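Glycosylation Associate Protein 2 (Streptococcus agalactiae serotype V, PDB 6OYC) probably acts in the accessory Sec system, as one component of the Gap123 complex linked to glycosylation and secretion of a serine-rich adhesin. Local coordinates at residues L398-Q403 and K434-F439. Residues are numbered along the deposited sequence; the frame is centred on the assembly and turned at random.
Sequences LGTVAQ and KLNNYF
Asn436 presents its carboxamide to the first turn of helix 398-403 and uses both of its polar atoms on a single residue, Thr400. The backbone N of Thr400 donates to OD1 of Asn436 over 3.1 Å, reaching the oxygen well to the side of its C=O direction (109°) and 24° from the carbonyl plane. Beside it, ND2 of Asn436 donates to OG1 of Thr400 at 2.7 Å. OG1 lies anti to the carbonyl carbon of Thr400, next to the backbone N, and the two side chains cross at about a right angle. The N atoms of Leu398 and Gly399 also approach OD1, but at angles too poor for bonding. First-turn N-H groups have no i-4 carbonyl within their helix, and the positive end of its dipole would probably favour the carboxamide oxygen. The setting is the C-terminal, alpha/beta-hydrolase-like domain, in the helical excursion between strands 388-392 and 452-458; helix 398-403 runs roughly antiparallel to helix 429-444, the short axes 149° apart and 7.6 Å at closest approach. Leu435 CG comes to 3.4 Å from Gly399 N, while the bare CA of Gly399 faces Asn436 OD1 and Leu435 CB. The CD2 methyl of Leu435 reaches CB of Leu398 at 3.5 Å. Farther out, Gln420 of helix 416-424 touches Leu435, Tyr375 and Phe336 pack on Leu398, and Gln403 NE2 bonds to OG of Ser432, one turn before Asn436.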
loop_
_atom_site.group_PDB
_atom_site.type_symbol
_atom_site.label_atom_id
_atom_site.label_comp_id
_atom_site.label_asym_id
_atom_site.label_seq_id
_atom_site.Cartn_x
_atom_site.Cartn_y
_atom_site.Cartn_z
ATOM N N LEU B 398 -6.924 0.688 -22.212
ATOM C CA LEU B 398 -5.572 1.186 -21.974
ATOM C C LEU B 398 -4.800 1.331 -23.281
ATOM O O LEU B 398 -4.117 2.341 -23.493
ATOM C CB LEU B 398 -4.841 0.262 -21.001
ATOM C CG LEU B 398 -5.032 0.651 -19.539
ATOM C CD1 LEU B 398 -4.246 -0.274 -18.620
ATOM C CD2 LEU B 398 -4.644 2.105 -19.330
ATOM N N GLY B 399 -4.899 0.332 -24.167
ATOM C CA GLY B 399 -4.321 0.458 -25.496
ATOM C C GLY B 399 -4.793 1.691 -26.243
ATOM O O GLY B 399 -4.022 2.305 -26.987
ATOM N N THR B 400 -6.051 2.088 -26.035
ATOM C CA THR B 400 -6.544 3.344 -26.594
ATOM C C THR B 400 -5.897 4.548 -25.913
ATOM O O THR B 400 -5.526 5.521 -26.585
ATOM C CB THR B 400 -8.071 3.409 -26.466
ATOM O OG1 THR B 400 -8.668 2.447 -27.350
ATOM C CG2 THR B 400 -8.593 4.813 -26.781
ATOM N N VAL B 401 -5.763 4.511 -24.582
ATOM C CA VAL B 401 -5.052 5.582 -23.885
ATOM C C VAL B 401 -3.636 5.705 -24.424
ATOM O O VAL B 401 -3.112 6.814 -24.614
ATOM C CB VAL B 401 -5.064 5.334 -22.366
ATOM C CG1 VAL B 401 -4.236 6.408 -21.624
ATOM C CG2 VAL B 401 -6.510 5.278 -21.846
ATOM N N ALA B 402 -3.009 4.560 -24.705
ATOM C CA ALA B 402 -1.668 4.546 -25.269
ATOM C C ALA B 402 -1.635 5.288 -26.600
ATOM O O ALA B 402 -0.866 6.242 -26.771
ATOM C CB ALA B 402 -1.190 3.101 -25.426
ATOM N N GLN B 403 -2.494 4.883 -27.542
ATOM C CA GLN B 403 -2.522 5.519 -28.859
ATOM C C GLN B 403 -2.775 7.017 -28.777
ATOM O O GLN B 403 -2.283 7.770 -29.616
ATOM C CB GLN B 403 -3.575 4.853 -29.728
ATOM C CG GLN B 403 -3.267 3.399 -29.989
ATOM C CD GLN B 403 -2.092 3.242 -30.921
ATOM O OE1 GLN B 403 -1.739 4.176 -31.631
ATOM N NE2 GLN B 403 -1.473 2.065 -30.922
ATOM N N LYS B 434 -4.942 -5.388 -28.446
ATOM C CA LYS B 434 -4.822 -6.538 -27.554
ATOM C C LYS B 434 -4.950 -6.122 -26.094
ATOM O O LYS B 434 -5.579 -6.823 -25.287
ATOM C CB LYS B 434 -3.480 -7.239 -27.786
ATOM C CG LYS B 434 -3.412 -8.180 -28.978
ATOM C CD LYS B 434 -2.288 -9.203 -28.783
ATOM C CE LYS B 434 -2.071 -10.035 -30.039
ATOM N NZ LYS B 434 -1.916 -9.164 -31.243
ATOM N N LEU B 435 -4.337 -4.993 -25.733
ATOM C CA LEU B 435 -4.450 -4.489 -24.372
ATOM C C LEU B 435 -5.876 -4.036 -24.076
ATOM O O LEU B 435 -6.385 -4.259 -22.971
ATOM C CB LEU B 435 -3.451 -3.352 -24.154
ATOM C CG LEU B 435 -3.527 -2.537 -22.863
ATOM C CD1 LEU B 435 -3.534 -3.465 -21.668
ATOM C CD2 LEU B 435 -2.356 -1.542 -22.772
ATOM N N ASN B 436 -6.534 -3.391 -25.043
ATOM C CA ASN B 436 -7.954 -3.099 -24.879
ATOM C C ASN B 436 -8.732 -4.385 -24.631
ATOM O O ASN B 436 -9.538 -4.474 -23.697
ATOM C CB ASN B 436 -8.495 -2.374 -26.110
ATOM C CG ASN B 436 -8.144 -0.901 -26.122
ATOM O OD1 ASN B 436 -7.649 -0.363 -25.141
ATOM N ND2 ASN B 436 -8.394 -0.243 -27.245
ATOM N N ASN B 437 -8.462 -5.414 -25.429
ATOM C CA ASN B 437 -9.239 -6.638 -25.319
ATOM C C ASN B 437 -8.936 -7.378 -24.025
ATOM O O ASN B 437 -9.802 -8.092 -23.501
ATOM C CB ASN B 437 -8.986 -7.509 -26.547
ATOM C CG ASN B 437 -9.609 -6.911 -27.807
ATOM O OD1 ASN B 437 -10.636 -6.230 -27.734
ATOM N ND2 ASN B 437 -8.987 -7.143 -28.953
ATOM N N TYR B 438 -7.722 -7.204 -23.495
ATOM C CA TYR B 438 -7.358 -7.778 -22.204
ATOM C C TYR B 438 -8.369 -7.418 -21.125
ATOM O O TYR B 438 -8.752 -8.264 -20.306
ATOM C CB TYR B 438 -5.970 -7.278 -21.817
ATOM C CG TYR B 438 -5.349 -7.971 -20.637
ATOM C CD1 TYR B 438 -4.761 -9.220 -20.774
ATOM C CD2 TYR B 438 -5.318 -7.362 -19.394
ATOM C CE1 TYR B 438 -4.162 -9.849 -19.700
ATOM C CE2 TYR B 438 -4.725 -7.988 -18.310
ATOM C CZ TYR B 438 -4.147 -9.229 -18.474
ATOM O OH TYR B 438 -3.559 -9.855 -17.409
ATOM N N PHE B 439 -8.812 -6.164 -21.106
ATOM C CA PHE B 439 -9.812 -5.755 -20.128
ATOM C C PHE B 439 -11.144 -6.478 -20.349
ATOM O O PHE B 439 -11.714 -7.053 -19.409
ATOM C CB PHE B 439 -10.004 -4.237 -20.178
ATOM C CG PHE B 439 -11.100 -3.743 -19.272
ATOM C CD1 PHE B 439 -10.843 -3.475 -17.934
ATOM C CD2 PHE B 439 -12.394 -3.570 -19.752
ATOM C CE1 PHE B 439 -11.852 -3.034 -17.098
ATOM C CE2 PHE B 439 -13.404 -3.129 -18.922
ATOM C CZ PHE B 439 -13.140 -2.862 -17.597
#